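Local coordinates for NUDIX hydrolase (Alicyclobacillus acidocaldarius subsp. acidocaldarius, PDB 3QSJ), which probably hydrolyses phosphorus-containing acid anhydrides with the help of magnesium or manganese, as Nudix enzymes do, and binds a calcium ion in this crystal, at residues L135-G140 against F156-G161; A11-I16 against V77-E82; N21-V26 against P181-L186; G40-P45 against G192-V197; D108-L113 against E166-G171. All coordinates share one frame; numbering follows the deposited sequence. Where two conformers were deposited one is given.

Contact 1 of 5, residues L135-G140 against F156-G161; sequences LLRRIG and FFLCVG
Leu136 to Gly140 runs against Phe156 to Cys159 as an antiparallel pair, part of the beta hairpin of strands 137-143 and 151-160 in the mixed Nudix sheet. Arg137 and Leu158 form a hydrogen-bonded pair: Arg137 N gives to Leu158 O at 2.9 Å, and Leu158 N gives back to Arg137 O. Arg138 and Phe157 follow as a non-hydrogen-bonded pair. Beyond them a classic beta bulge breaks the register, because Ile139 and Gly140 both face Phe156. Phe156 O takes a nearly straight bond from Ile139 N (2.8 Å, 170°) and a weak one from Gly140 N, while Phe156 N reaches Gly140 O.

On the Phe157 face, Leu136 CD2 lies 3.8 Å from Phe157 CB, and Arg138 CB sits by Phe157 CE1; helix 72-87 covers this side through Ala76. The other face holds Phe156 and Leu158, the latter packed on Ala216 and Met217 of helix 213-219. With chi1 at 60°, Ile139 CG1 stands between the backbone N and the carbonyl carbon and meets Phe156 CB at 3.7 Å, while CG2 packs on Leu158 CB. Arg137 runs away to carbonyls of Met217 and Leu220, and Arg138 to Asp69 and Asp72. A water bridges Leu135 O and Val160 N. Backbone bonds thus fix the register, with Phe156 O serving two N-H groups at the bulge, while apolar branches pack on both faces.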
# COMPACT_ATOMS: atom_id res chain seq x y z
N LEU A 135 -8.58 -9.56 -3.92
CA LEU A 135 -7.27 -9.92 -3.30
C LEU A 135 -6.87 -8.90 -2.21
O LEU A 135 -5.88 -9.14 -1.52
CB LEU A 135 -6.19 -10.01 -4.37
CG LEU A 135 -6.33 -11.22 -5.29
CD1 LEU A 135 -5.24 -11.15 -6.39
CD2 LEU A 135 -6.19 -12.53 -4.51
N LEU A 136 -7.65 -7.85 -2.01
CA LEU A 136 -7.35 -6.87 -0.92
C LEU A 136 -8.39 -6.90 0.15
O LEU A 136 -9.57 -7.13 -0.17
CB LEU A 136 -7.30 -5.42 -1.45
CG LEU A 136 -5.90 -4.98 -1.96
CD1 LEU A 136 -5.41 -5.87 -3.18
CD2 LEU A 136 -6.04 -3.56 -2.50
N ARG A 137 -7.96 -6.71 1.39
CA ARG A 137 -8.84 -6.63 2.51
C ARG A 137 -8.77 -5.21 3.09
O ARG A 137 -7.68 -4.73 3.42
CB ARG A 137 -8.44 -7.68 3.58
CG ARG A 137 -9.27 -7.63 4.84
CD ARG A 137 -8.65 -8.47 5.98
NE ARG A 137 -9.52 -8.45 7.16
CZ ARG A 137 -10.54 -9.28 7.35
NH1 ARG A 137 -10.82 -10.23 6.46
NH2 ARG A 137 -11.34 -9.14 8.43
N ARG A 138 -9.91 -4.54 3.26
CA ARG A 138 -9.92 -3.27 3.98
C ARG A 138 -9.63 -3.59 5.44
O ARG A 138 -10.35 -4.40 6.05
CB ARG A 138 -11.29 -2.57 3.83
CG ARG A 138 -11.37 -1.39 4.73
CD ARG A 138 -12.61 -0.52 4.54
NE ARG A 138 -12.78 0.36 5.69
CZ ARG A 138 -13.63 1.40 5.70
NH1 ARG A 138 -14.33 1.71 4.60
NH2 ARG A 138 -13.77 2.14 6.79
N ILE A 139 -8.56 -2.95 6.01
CA ILE A 139 -8.24 -3.19 7.42
C ILE A 139 -8.35 -1.97 8.31
O ILE A 139 -8.22 -2.07 9.53
CB ILE A 139 -6.87 -3.87 7.57
CG1 ILE A 139 -5.76 -2.95 6.95
CG2 ILE A 139 -6.93 -5.25 6.89
CD1 ILE A 139 -4.31 -3.50 7.22
N GLY A 140 -8.54 -0.80 7.72
CA GLY A 140 -8.72 0.35 8.59
C GLY A 140 -8.95 1.64 7.87
O GLY A 140 -8.77 1.73 6.65
N PHE A 156 -6.70 1.89 4.65
CA PHE A 156 -5.63 0.89 4.68
C PHE A 156 -6.19 -0.47 4.12
O PHE A 156 -7.24 -0.96 4.52
CB PHE A 156 -5.20 0.63 6.16
CG PHE A 156 -4.30 1.73 6.68
CD1 PHE A 156 -2.93 1.55 6.75
CD2 PHE A 156 -4.82 3.00 6.96
CE1 PHE A 156 -2.07 2.60 7.15
CE2 PHE A 156 -3.95 4.06 7.36
CZ PHE A 156 -2.60 3.85 7.43
N PHE A 157 -5.42 -1.09 3.25
CA PHE A 157 -5.74 -2.36 2.64
C PHE A 157 -4.59 -3.30 2.90
O PHE A 157 -3.39 -2.89 2.93
CB PHE A 157 -5.96 -2.21 1.10
CG PHE A 157 -7.21 -1.42 0.84
CD1 PHE A 157 -8.46 -2.04 0.83
CD2 PHE A 157 -7.14 -0.06 0.59
CE1 PHE A 157 -9.62 -1.30 0.57
CE2 PHE A 157 -8.30 0.69 0.36
CZ PHE A 157 -9.54 0.08 0.47
N LEU A 158 -4.94 -4.57 2.99
CA LEU A 158 -3.96 -5.64 3.18
C LEU A 158 -4.02 -6.59 1.96
O LEU A 158 -5.11 -6.88 1.47
CB LEU A 158 -4.38 -6.43 4.45
CG LEU A 158 -3.48 -7.59 4.83
CD1 LEU A 158 -2.19 -7.03 5.52
CD2 LEU A 158 -4.18 -8.49 5.89
N CYS A 159 -2.86 -7.13 1.53
CA CYS A 159 -2.81 -8.18 0.50
C CYS A 159 -1.59 -9.01 0.74
O CYS A 159 -0.72 -8.64 1.53
CB CYS A 159 -2.88 -7.65 -0.92
SG CYS A 159 -1.42 -6.71 -1.40
N VAL A 160 -1.57 -10.18 0.12
CA VAL A 160 -0.46 -11.10 0.35
C VAL A 160 0.46 -11.07 -0.88
O VAL A 160 -0.02 -11.10 -2.02
CB VAL A 160 -1.04 -12.53 0.55
CG1 VAL A 160 0.09 -13.55 0.71
CG2 VAL A 160 -1.93 -12.54 1.77
N GLY A 161 1.76 -10.96 -0.62
CA GLY A 161 2.75 -10.95 -1.70
C GLY A 161 3.77 -12.06 -1.51
O GLY A 161 4.97 -11.79 -1.54
O HOH W 1 -3.94 -11.03 -1.37

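Contact 2 of 5, residues A11-I16 against V77-E82; sequences ATLVVI and VTALRE. With CA (calcium ion), chain B.
Ala11 and Leu13 on strand 7-18 meet one side of helix 72-87 across Thr78, Ala79 and Leu80, a buried packing with the axes of these short segments 6.5 Å apart at closest approach and 66° between their directions. Thr78 comes first: its CG2 is anti to the backbone N and touches Ala11 CB at 3.9 Å, which leaves OG1 for Asp53 and for Ala74 O. Ala79 follows at the closest backbone approach, its CA 4.9 Å from Thr12 CA. Its CB points at the strand and fits between Ala11 CB and Leu13 CB, with Thr12 C 3.8 Å away. Leu80 starts off away from the strand, yet its CD2 returns to meet Leu13 CD2 at 3.8 Å; Leu91 packs against both leucines.

Arg81 and Glu82 open the REXXEEXG part of the Nudix box, whose helix carries the metal ligands Glu82 and Glu86. Arg81 sends its guanidinium out from the helix, beside the Glu82 carboxylate, where NH1 bridges to OE2 of Glu82 at 2.9 Å from above the carboxylate plane; Asp53 and Glu85 are its further acidic partners. Glu82 bends at chi2 (-75°), and its OE1 binds the calcium ion at 2.4 Å, alongside two waters, Gly46 O and Glu86.

Small apolar groups therefore bring the helix close to the sheet, while Glu82 divides its oxygens between metal and Arg81, whose positive charge probably helps to orient the carboxylate.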
# COMPACT_ATOMS: atom_id res chain seq x y z
N ALA A 11 -4.62 6.39 0.46
CA ALA A 11 -4.70 4.95 0.75
C ALA A 11 -3.35 4.39 0.80
O ALA A 11 -2.39 4.90 0.18
CB ALA A 11 -5.51 4.22 -0.31
N THR A 12 -3.25 3.32 1.58
CA THR A 12 -2.00 2.64 1.85
C THR A 12 -2.18 1.14 1.69
O THR A 12 -3.20 0.60 2.13
CB THR A 12 -1.56 2.99 3.28
OG1 THR A 12 -1.35 4.41 3.34
CG2 THR A 12 -0.22 2.37 3.61
N LEU A 13 -1.13 0.48 1.18
CA LEU A 13 -1.17 -0.98 0.97
C LEU A 13 -0.18 -1.65 1.87
O LEU A 13 1.02 -1.34 1.85
CB LEU A 13 -0.88 -1.36 -0.49
CG LEU A 13 -1.23 -2.80 -0.86
CD1 LEU A 13 -2.72 -3.08 -0.59
CD2 LEU A 13 -0.84 -3.07 -2.35
N VAL A 14 -0.67 -2.65 2.62
CA VAL A 14 0.14 -3.40 3.57
C VAL A 14 0.31 -4.74 2.88
O VAL A 14 -0.64 -5.55 2.83
CB VAL A 14 -0.58 -3.52 4.93
CG1 VAL A 14 0.29 -4.27 5.96
CG2 VAL A 14 -0.98 -2.13 5.47
N VAL A 15 1.51 -4.97 2.33
CA VAL A 15 1.78 -6.20 1.55
C VAL A 15 2.55 -7.13 2.47
O VAL A 15 3.66 -6.80 2.93
CB VAL A 15 2.59 -5.87 0.27
CG1 VAL A 15 2.74 -7.12 -0.60
CG2 VAL A 15 1.91 -4.74 -0.53
N ILE A 16 2.00 -8.30 2.72
CA ILE A 16 2.62 -9.26 3.64
C ILE A 16 2.93 -10.63 3.09
O ILE A 16 2.44 -11.01 2.04
CB ILE A 16 1.67 -9.46 4.87
CG1 ILE A 16 0.34 -10.20 4.47
CG2 ILE A 16 1.44 -8.16 5.62
CD1 ILE A 16 -0.57 -10.60 5.72
N VAL A 77 -7.62 0.83 -5.41
CA VAL A 77 -6.84 1.18 -6.60
C VAL A 77 -5.75 2.20 -6.27
O VAL A 77 -4.59 2.01 -6.69
CB VAL A 77 -7.76 1.62 -7.78
CG1 VAL A 77 -6.91 2.18 -8.91
CG2 VAL A 77 -8.55 0.39 -8.30
N THR A 78 -6.08 3.24 -5.50
CA THR A 78 -5.09 4.26 -5.09
C THR A 78 -3.93 3.51 -4.45
O THR A 78 -2.79 3.75 -4.78
CB THR A 78 -5.72 5.27 -4.09
OG1 THR A 78 -6.81 5.94 -4.74
CG2 THR A 78 -4.64 6.24 -3.50
N ALA A 79 -4.22 2.61 -3.53
CA ALA A 79 -3.18 1.87 -2.82
C ALA A 79 -2.31 1.02 -3.75
O ALA A 79 -1.07 1.05 -3.64
CB ALA A 79 -3.81 1.01 -1.73
N LEU A 80 -2.94 0.33 -4.69
CA LEU A 80 -2.25 -0.54 -5.66
C LEU A 80 -1.40 0.32 -6.59
O LEU A 80 -0.25 -0.05 -6.91
CB LEU A 80 -3.29 -1.34 -6.45
CG LEU A 80 -3.90 -2.48 -5.63
CD1 LEU A 80 -5.26 -2.88 -6.21
CD2 LEU A 80 -2.90 -3.64 -5.50
N ARG A 81 -1.93 1.43 -7.04
CA ARG A 81 -1.17 2.30 -7.95
C ARG A 81 0.10 2.86 -7.27
O ARG A 81 1.16 2.90 -7.89
CB ARG A 81 -2.04 3.48 -8.46
CG ARG A 81 -1.22 4.53 -9.29
CD ARG A 81 -2.06 5.74 -9.77
NE ARG A 81 -2.83 6.34 -8.67
CZ ARG A 81 -2.32 7.07 -7.68
NH1 ARG A 81 -1.01 7.36 -7.65
NH2 ARG A 81 -3.12 7.54 -6.72
N GLU A 82 -0.06 3.38 -6.05
CA GLU A 82 1.02 4.02 -5.27
C GLU A 82 2.10 2.97 -4.98
O GLU A 82 3.30 3.27 -5.08
CB GLU A 82 0.44 4.57 -3.97
CG GLU A 82 -0.40 5.83 -4.18
CD GLU A 82 0.37 7.12 -4.46
OE1 GLU A 82 1.56 7.20 -4.08
OE2 GLU A 82 -0.25 8.09 -4.97
CA CA B . 3.42 7.36 -2.64
O HOH W 2 2.85 9.61 -2.83
O HOH W 3 4.23 7.21 -4.98

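Contact 3 of 5, residues N21-V26 against P181-L186; sequences NKDIEV and PARDML
Ile24 O and Ala182 N carry the one direct backbone hydrogen bond between strand 24-31 and the start of helix 182-190, at 3.1 Å and 171°, with the donor in the carbonyl plane. Pro181 precedes that helix at the N-cap position and pairs with Glu25 as an antiparallel non-hydrogen-bonded bridge, their CA atoms 4.0 Å apart and their side chains diverging.

Water extends the backbone link. One molecule donates to Ile24 O at 2.8 Å and accepts from Arg183 N at 3.2 Å, so that the carbonyl serves both Ala182 N directly and the next N-H of the first helical turn through the water.

The charged pair is looser. Asp23 OD1 and Arg183 NH1 form a long salt bridge of 3.9 Å, with the acid at the guanidinium edge and the two planes 44° apart; a second water joins the same two atoms through weak bonds. In Arg183 a bend at chi3 (-61°) takes NE out of the line of the extended CB-to-CD chain.

Apolar contact is modest. Glu25 CG lies against Pro181 CA at 3.8 Å, and Val26 CG1 faces Ala182 CB at 4.3 Å. The carboxylate of Glu25 looks elsewhere, to Arg17 and to Ala20 N.

Strand 174-181 runs antiparallel beside strand 24-31, and the contact marks the point where its chain leaves the sheet for helix 182-190. Helix 198-209 packs on the same helix, with Leu207 against Ala182 and Val208 against Arg183, while Ile16 and Val14 of strand 7-18 flank Ile24 and Val26.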
# COMPACT_ATOMS: atom_id res chain seq x y z
N ASN A 21 10.94 -17.89 10.79
CA ASN A 21 10.55 -18.11 12.20
C ASN A 21 9.04 -18.04 12.39
O ASN A 21 8.58 -17.66 13.48
CB ASN A 21 11.29 -17.13 13.15
CG ASN A 21 12.78 -17.07 12.91
OD1 ASN A 21 13.35 -16.02 12.61
ND2 ASN A 21 13.43 -18.20 12.94
N LYS A 22 8.27 -18.35 11.32
CA LYS A 22 6.80 -18.31 11.35
C LYS A 22 6.26 -16.93 11.78
O LYS A 22 5.25 -16.85 12.49
CB LYS A 22 6.20 -19.47 12.20
CG LYS A 22 6.47 -20.86 11.62
CD LYS A 22 5.89 -21.97 12.50
CE LYS A 22 5.98 -23.32 11.84
NZ LYS A 22 4.99 -23.47 10.73
N ASP A 23 6.98 -15.86 11.42
CA ASP A 23 6.55 -14.50 11.67
C ASP A 23 6.11 -13.88 10.34
O ASP A 23 6.75 -14.12 9.33
CB ASP A 23 7.68 -13.63 12.26
CG ASP A 23 8.11 -14.01 13.67
OD1 ASP A 23 7.27 -14.50 14.44
OD2 ASP A 23 9.30 -13.83 13.99
N ILE A 24 5.10 -12.99 10.37
CA ILE A 24 4.71 -12.28 9.15
C ILE A 24 5.79 -11.24 8.83
O ILE A 24 6.24 -10.51 9.72
CB ILE A 24 3.34 -11.62 9.35
CG1 ILE A 24 2.26 -12.71 9.53
CG2 ILE A 24 3.03 -10.70 8.16
CD1 ILE A 24 0.83 -12.26 9.93
N GLU A 25 6.10 -11.10 7.54
CA GLU A 25 7.00 -10.07 7.03
C GLU A 25 6.16 -9.14 6.20
O GLU A 25 5.15 -9.57 5.65
CB GLU A 25 8.10 -10.69 6.17
CG GLU A 25 9.01 -11.49 7.07
CD GLU A 25 10.05 -12.36 6.41
OE1 GLU A 25 10.12 -12.36 5.15
OE2 GLU A 25 10.81 -13.01 7.16
N VAL A 26 6.61 -7.88 6.04
CA VAL A 26 5.80 -6.83 5.38
C VAL A 26 6.73 -5.91 4.59
O VAL A 26 7.88 -5.75 5.00
CB VAL A 26 4.98 -6.07 6.47
CG1 VAL A 26 5.88 -5.41 7.55
CG2 VAL A 26 4.00 -5.07 5.85
N PRO A 181 10.49 -8.47 8.98
CA PRO A 181 9.55 -9.06 9.95
C PRO A 181 8.86 -7.87 10.67
O PRO A 181 9.53 -6.86 10.96
CB PRO A 181 10.47 -9.80 10.92
CG PRO A 181 11.72 -9.98 10.22
CD PRO A 181 11.89 -8.84 9.29
N ALA A 182 7.54 -7.94 10.87
CA ALA A 182 6.77 -6.83 11.51
C ALA A 182 7.25 -6.57 12.96
O ALA A 182 7.33 -5.41 13.37
CB ALA A 182 5.28 -7.15 11.48
N ARG A 183 7.65 -7.63 13.69
CA ARG A 183 8.20 -7.53 15.07
C ARG A 183 9.48 -6.64 15.13
O ARG A 183 9.60 -5.78 16.03
CB ARG A 183 8.50 -8.94 15.60
CG ARG A 183 8.57 -9.05 17.11
CD ARG A 183 8.80 -10.50 17.54
NE ARG A 183 7.72 -11.39 17.12
CZ ARG A 183 6.67 -11.72 17.87
NH1 ARG A 183 5.74 -12.54 17.40
NH2 ARG A 183 6.54 -11.22 19.10
N ASP A 184 10.43 -6.89 14.20
CA ASP A 184 11.72 -6.18 14.05
C ASP A 184 11.46 -4.68 13.92
O ASP A 184 12.00 -3.87 14.67
CB ASP A 184 12.46 -6.63 12.76
CG ASP A 184 13.44 -7.80 12.83
OD1 ASP A 184 13.29 -8.64 13.74
OD2 ASP A 184 14.31 -7.91 11.92
N MSE A 185 10.60 -4.31 12.96
CA MSE A 185 10.27 -2.93 12.65
C MSE A 185 9.55 -2.24 13.80
O MSE A 185 9.91 -1.13 14.18
CB MSE A 185 9.40 -2.88 11.39
CG MSE A 185 9.25 -1.48 10.88
SE MSE A 185 10.95 -0.54 10.75
CE MSE A 185 11.68 -1.39 9.33
N LEU A 186 8.62 -2.94 14.41
CA LEU A 186 7.89 -2.44 15.58
C LEU A 186 8.84 -2.04 16.71
O LEU A 186 8.72 -0.94 17.24
CB LEU A 186 6.86 -3.48 16.09
CG LEU A 186 5.95 -2.99 17.25
CD1 LEU A 186 5.24 -1.66 16.92
CD2 LEU A 186 4.97 -4.04 17.65
O HOH W 4 5.31 -11.85 14.64
O HOH W 5 6.29 -10.33 12.55

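Contact 4 of 5, residues G40-P45 against G192-V197; sequences GFVAFP and GELPAV
Val42 holds CG1 anti to its carbonyl carbon (chi1 -67°), which brings it to Leu194, and CG2 takes the position between the backbone N and the carbonyl carbon, toward Ala196; next to it, Phe41 presents one ring face to Pro195. Pro195 CB sits over the centre of the Phe41 ring, 3.7 Å from the centroid and 13° off the normal, a clear CH-pi contact. The proline reaches further with its ring: CD lies 3.3 Å from Gly40 O. On the CD1-CE1 side of the phenyl, Phe41 CE1 touches Val197 CG1 at 3.9 Å, the two side chains crossing at about a right angle.

The backbones are tied by Val42 N to Pro195 O (2.9 Å, 167°), with the donor nearly along the C=O axis. The same oxygen receives a CA-H contact from Phe41. In the conformer described, one of two for this residue, Val42 CG2 meets Ala196 CB at 3.8 Å, and CG1 approaches Leu194 CD1 at 4.0 Å. One water then continues the link, donating to Val42 O and accepting from Val197 N.

Ile189 of helix 182-190 packs on both Val42 and Ala196, and Met185 and Arg188 pack on Leu194. The loop between helices 182-190 and 198-209, entered through a Schellman motif at Gly192, thus lies near the surface beside the start of strand 42-48, the strand that leads on to the calcium ligand Gly46 in this Nudix fold.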
# COMPACT_ATOMS: atom_id res chain seq x y z
N GLY A 40 12.61 10.72 6.74
CA GLY A 40 13.11 9.63 7.58
C GLY A 40 12.02 8.75 8.14
O GLY A 40 12.33 7.78 8.83
N PHE A 41 10.78 9.09 7.93
CA PHE A 41 9.67 8.26 8.46
C PHE A 41 9.58 6.91 7.72
O PHE A 41 9.78 6.87 6.48
CB PHE A 41 8.31 8.96 8.35
CG PHE A 41 7.95 9.86 9.51
CD1 PHE A 41 6.79 9.63 10.25
CD2 PHE A 41 8.80 10.90 9.91
CE1 PHE A 41 6.45 10.47 11.32
CE2 PHE A 41 8.46 11.73 10.99
CZ PHE A 41 7.30 11.50 11.70
N VAL A 42 9.29 5.84 8.45
CA VAL A 42 9.05 4.54 7.83
C VAL A 42 7.53 4.46 7.64
O VAL A 42 6.77 5.05 8.43
CB VAL A 42 9.62 3.34 8.62
CG1 VAL A 42 11.17 3.38 8.63
CG2 VAL A 42 9.06 3.27 10.05
N ALA A 43 7.09 3.78 6.58
CA ALA A 43 5.69 3.61 6.28
C ALA A 43 5.48 2.48 5.28
O ALA A 43 6.41 1.79 4.85
CB ALA A 43 5.14 4.93 5.68
N PHE A 44 4.24 2.31 4.91
CA PHE A 44 3.93 1.35 3.87
C PHE A 44 3.71 2.18 2.59
O PHE A 44 3.42 3.38 2.67
CB PHE A 44 2.64 0.58 4.20
CG PHE A 44 2.67 -0.07 5.58
CD1 PHE A 44 3.60 -1.08 5.87
CD2 PHE A 44 1.80 0.35 6.58
CE1 PHE A 44 3.67 -1.62 7.16
CE2 PHE A 44 1.87 -0.19 7.86
CZ PHE A 44 2.81 -1.16 8.15
N PRO A 45 3.78 1.56 1.41
CA PRO A 45 3.52 2.31 0.17
C PRO A 45 2.12 2.88 0.17
O PRO A 45 1.19 2.25 0.69
CB PRO A 45 3.68 1.23 -0.94
CG PRO A 45 4.63 0.22 -0.33
CD PRO A 45 4.14 0.15 1.13
N GLY A 192 12.51 4.24 19.41
CA GLY A 192 12.81 5.60 18.98
C GLY A 192 13.87 5.74 17.90
O GLY A 192 14.21 6.86 17.52
N GLU A 193 14.35 4.60 17.36
CA GLU A 193 15.36 4.52 16.30
C GLU A 193 14.82 5.11 14.99
O GLU A 193 15.55 5.83 14.30
CB GLU A 193 15.74 3.04 16.04
CG GLU A 193 16.06 2.23 17.29
CD GLU A 193 16.82 0.93 17.10
OE1 GLU A 193 17.28 0.37 18.13
OE2 GLU A 193 16.97 0.48 15.95
N LEU A 194 13.55 4.81 14.67
CA LEU A 194 12.88 5.27 13.42
C LEU A 194 11.49 5.88 13.69
O LEU A 194 10.72 5.33 14.47
CB LEU A 194 12.74 4.11 12.41
CG LEU A 194 14.02 3.39 11.97
CD1 LEU A 194 13.71 2.04 11.48
CD2 LEU A 194 14.79 4.20 10.90
N PRO A 195 11.14 7.01 13.03
CA PRO A 195 9.82 7.59 13.28
C PRO A 195 8.75 6.93 12.41
O PRO A 195 9.03 6.51 11.28
CB PRO A 195 9.99 9.06 12.92
CG PRO A 195 11.30 9.15 12.19
CD PRO A 195 11.93 7.84 12.11
N ALA A 196 7.51 6.87 12.92
CA ALA A 196 6.37 6.35 12.15
C ALA A 196 5.07 7.00 12.66
O ALA A 196 4.99 7.33 13.83
CB ALA A 196 6.30 4.82 12.24
N VAL A 197 4.06 7.15 11.79
CA VAL A 197 2.76 7.68 12.21
C VAL A 197 1.99 6.60 13.00
O VAL A 197 2.28 5.42 12.83
CB VAL A 197 1.95 8.33 11.06
CG1 VAL A 197 2.75 9.44 10.41
CG2 VAL A 197 1.52 7.28 10.01
O HOH W 6 4.49 5.96 9.07

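Contact 5 of 5, residues D108-L113 against E166-G171; sequences DEQADL and EPRLHG
Gln110, on helix 107-113, joins that helix to the loop between strands 151-160 and 174-181, a surface contact beside the metal-binding helix 72-87 of the Nudix fold. Its side chain is fully stretched, CG anti to the backbone N, and carries the amide across to Arg168. There the two groups bond in both directions. Gln110 NE2 gives to Arg168 O at 2.9 Å and 160°, with that oxygen in the amide plane. In return Arg168 NH2 gives to Gln110 OE1 at 2.8 Å, bent to 133°, and NE adds a weak bond to the same oxygen. The amide and guanidinium planes stand 49° apart, and the two side chains lie alongside one another, running in opposite senses. Arg168 bends at chi3, which places NE beside Gln110 OE1; NH2 lies on the same side of the guanidinium.

His170 continues the contact one step further. Its ring places one face against the helix, Ala111 CA lying 3.9 Å from the centroid and offset toward the rim, a CH-pi contact, while CE1 meets Ala111 CB at 3.5 Å. His170 CB also rests 3.7 Å from Gln110 NE2.

The same polar atoms reach beyond the pair: Gln110 NE2 also bonds Glu85 O, and Arg168 NH2 bonds Leu105 O. The amide of Gln110 is therefore held at both ends, its oxygen by arginine N-H groups and its nitrogen by two carbonyls, which fixes its flip. Since Glu85 immediately precedes the calcium ligand Glu86, the network ties loop and helix to the backbone next to the metal site.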
# COMPACT_ATOMS: atom_id res chain seq x y z
N ASP A 108 11.85 0.93 -16.81
CA ASP A 108 11.24 1.95 -17.70
C ASP A 108 9.74 2.09 -17.52
O ASP A 108 9.23 3.20 -17.61
CB ASP A 108 11.56 1.67 -19.17
CG ASP A 108 12.82 2.34 -19.70
OD1 ASP A 108 13.53 3.01 -18.91
OD2 ASP A 108 13.09 2.21 -20.92
N GLU A 109 9.03 0.99 -17.24
CA GLU A 109 7.57 1.05 -17.03
C GLU A 109 7.34 1.68 -15.69
O GLU A 109 6.44 2.48 -15.56
CB GLU A 109 6.94 -0.36 -17.06
CG GLU A 109 7.18 -1.08 -18.39
CD GLU A 109 6.68 -2.50 -18.43
OE1 GLU A 109 7.06 -3.30 -17.54
OE2 GLU A 109 5.91 -2.82 -19.36
N GLN A 110 8.16 1.32 -14.67
CA GLN A 110 8.02 1.97 -13.34
C GLN A 110 8.30 3.47 -13.50
O GLN A 110 7.59 4.29 -12.95
CB GLN A 110 8.94 1.35 -12.28
CG GLN A 110 8.79 1.96 -10.88
CD GLN A 110 9.69 1.32 -9.84
OE1 GLN A 110 10.55 0.46 -10.14
NE2 GLN A 110 9.51 1.72 -8.60
N ALA A 111 9.32 3.82 -14.26
CA ALA A 111 9.64 5.25 -14.47
C ALA A 111 8.44 5.99 -15.08
O ALA A 111 8.08 7.08 -14.61
CB ALA A 111 10.87 5.40 -15.37
N ASP A 112 7.81 5.38 -16.11
CA ASP A 112 6.62 5.91 -16.80
C ASP A 112 5.42 6.04 -15.86
O ASP A 112 4.66 7.00 -15.97
CB ASP A 112 6.24 5.01 -17.99
CG ASP A 112 7.09 5.24 -19.22
OD1 ASP A 112 7.96 6.14 -19.19
OD2 ASP A 112 6.91 4.50 -20.21
N LEU A 113 5.25 5.09 -14.92
CA LEU A 113 4.14 5.18 -13.95
C LEU A 113 4.37 6.33 -12.98
O LEU A 113 3.41 6.93 -12.52
CB LEU A 113 4.00 3.90 -13.14
CG LEU A 113 3.56 2.61 -13.79
CD1 LEU A 113 2.98 1.68 -12.71
CD2 LEU A 113 2.53 2.82 -14.88
N GLU A 166 12.07 -8.78 -4.74
CA GLU A 166 12.49 -7.60 -3.97
C GLU A 166 11.86 -6.29 -4.49
O GLU A 166 11.70 -6.12 -5.70
CB GLU A 166 14.04 -7.49 -3.95
CG GLU A 166 14.69 -8.73 -3.33
CD GLU A 166 14.29 -9.01 -1.88
OE1 GLU A 166 13.92 -8.06 -1.16
OE2 GLU A 166 14.35 -10.19 -1.47
N PRO A 167 11.56 -5.34 -3.56
CA PRO A 167 11.03 -4.02 -4.01
C PRO A 167 12.15 -3.29 -4.75
O PRO A 167 13.35 -3.55 -4.52
CB PRO A 167 10.73 -3.29 -2.67
CG PRO A 167 11.60 -3.93 -1.67
CD PRO A 167 11.74 -5.39 -2.10
N ARG A 168 11.78 -2.45 -5.71
CA ARG A 168 12.76 -1.72 -6.50
C ARG A 168 12.31 -0.28 -6.48
O ARG A 168 11.17 0.02 -6.86
CB ARG A 168 12.79 -2.21 -7.92
CG ARG A 168 14.05 -1.71 -8.67
CD ARG A 168 14.06 -2.00 -10.17
NE ARG A 168 12.86 -1.45 -10.80
CZ ARG A 168 12.00 -2.13 -11.54
NH1 ARG A 168 12.26 -3.40 -11.87
NH2 ARG A 168 10.92 -1.55 -12.02
N LEU A 169 13.24 0.60 -6.11
CA LEU A 169 12.96 2.02 -6.04
C LEU A 169 13.14 2.69 -7.39
O LEU A 169 13.96 2.26 -8.20
CB LEU A 169 13.91 2.69 -5.00
CG LEU A 169 13.83 2.15 -3.57
CD1 LEU A 169 14.84 2.91 -2.66
CD2 LEU A 169 12.41 2.33 -3.04
N HIS A 170 12.43 3.82 -7.57
CA HIS A 170 12.55 4.73 -8.71
C HIS A 170 12.73 6.10 -8.10
O HIS A 170 11.93 6.49 -7.23
CB HIS A 170 11.29 4.76 -9.59
CG HIS A 170 11.39 5.84 -10.63
ND1 HIS A 170 12.16 5.68 -11.77
CD2 HIS A 170 10.91 7.12 -10.60
CE1 HIS A 170 12.12 6.84 -12.41
NE2 HIS A 170 11.41 7.75 -11.74
N GLY A 171 13.70 6.86 -8.57
CA GLY A 171 13.84 8.22 -8.06
C GLY A 171 14.38 8.30 -6.65
O GLY A 171 14.78 7.27 -6.08

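In the fold
Contacts 1 and 2 form the buried centre: strand 7-18, half of contact 2, joins them, pairing in parallel with strand 151-160 of contact 1 and packing on the metal-bearing helix. Contact 1 relies on backbone bonding, contact 2 on apolar packing with a charged end. Contacts 3 and 4 sit farther out, partly buried and near the surface, and share the sheet through strands 24-31 and 42-48; they meet where Val26 packs on Phe44 and Met185 on Leu194, and both use water to extend a single direct backbone bond. Contact 5, also superficial, touches none of the others and depends chiefly on side-chain polar bonds.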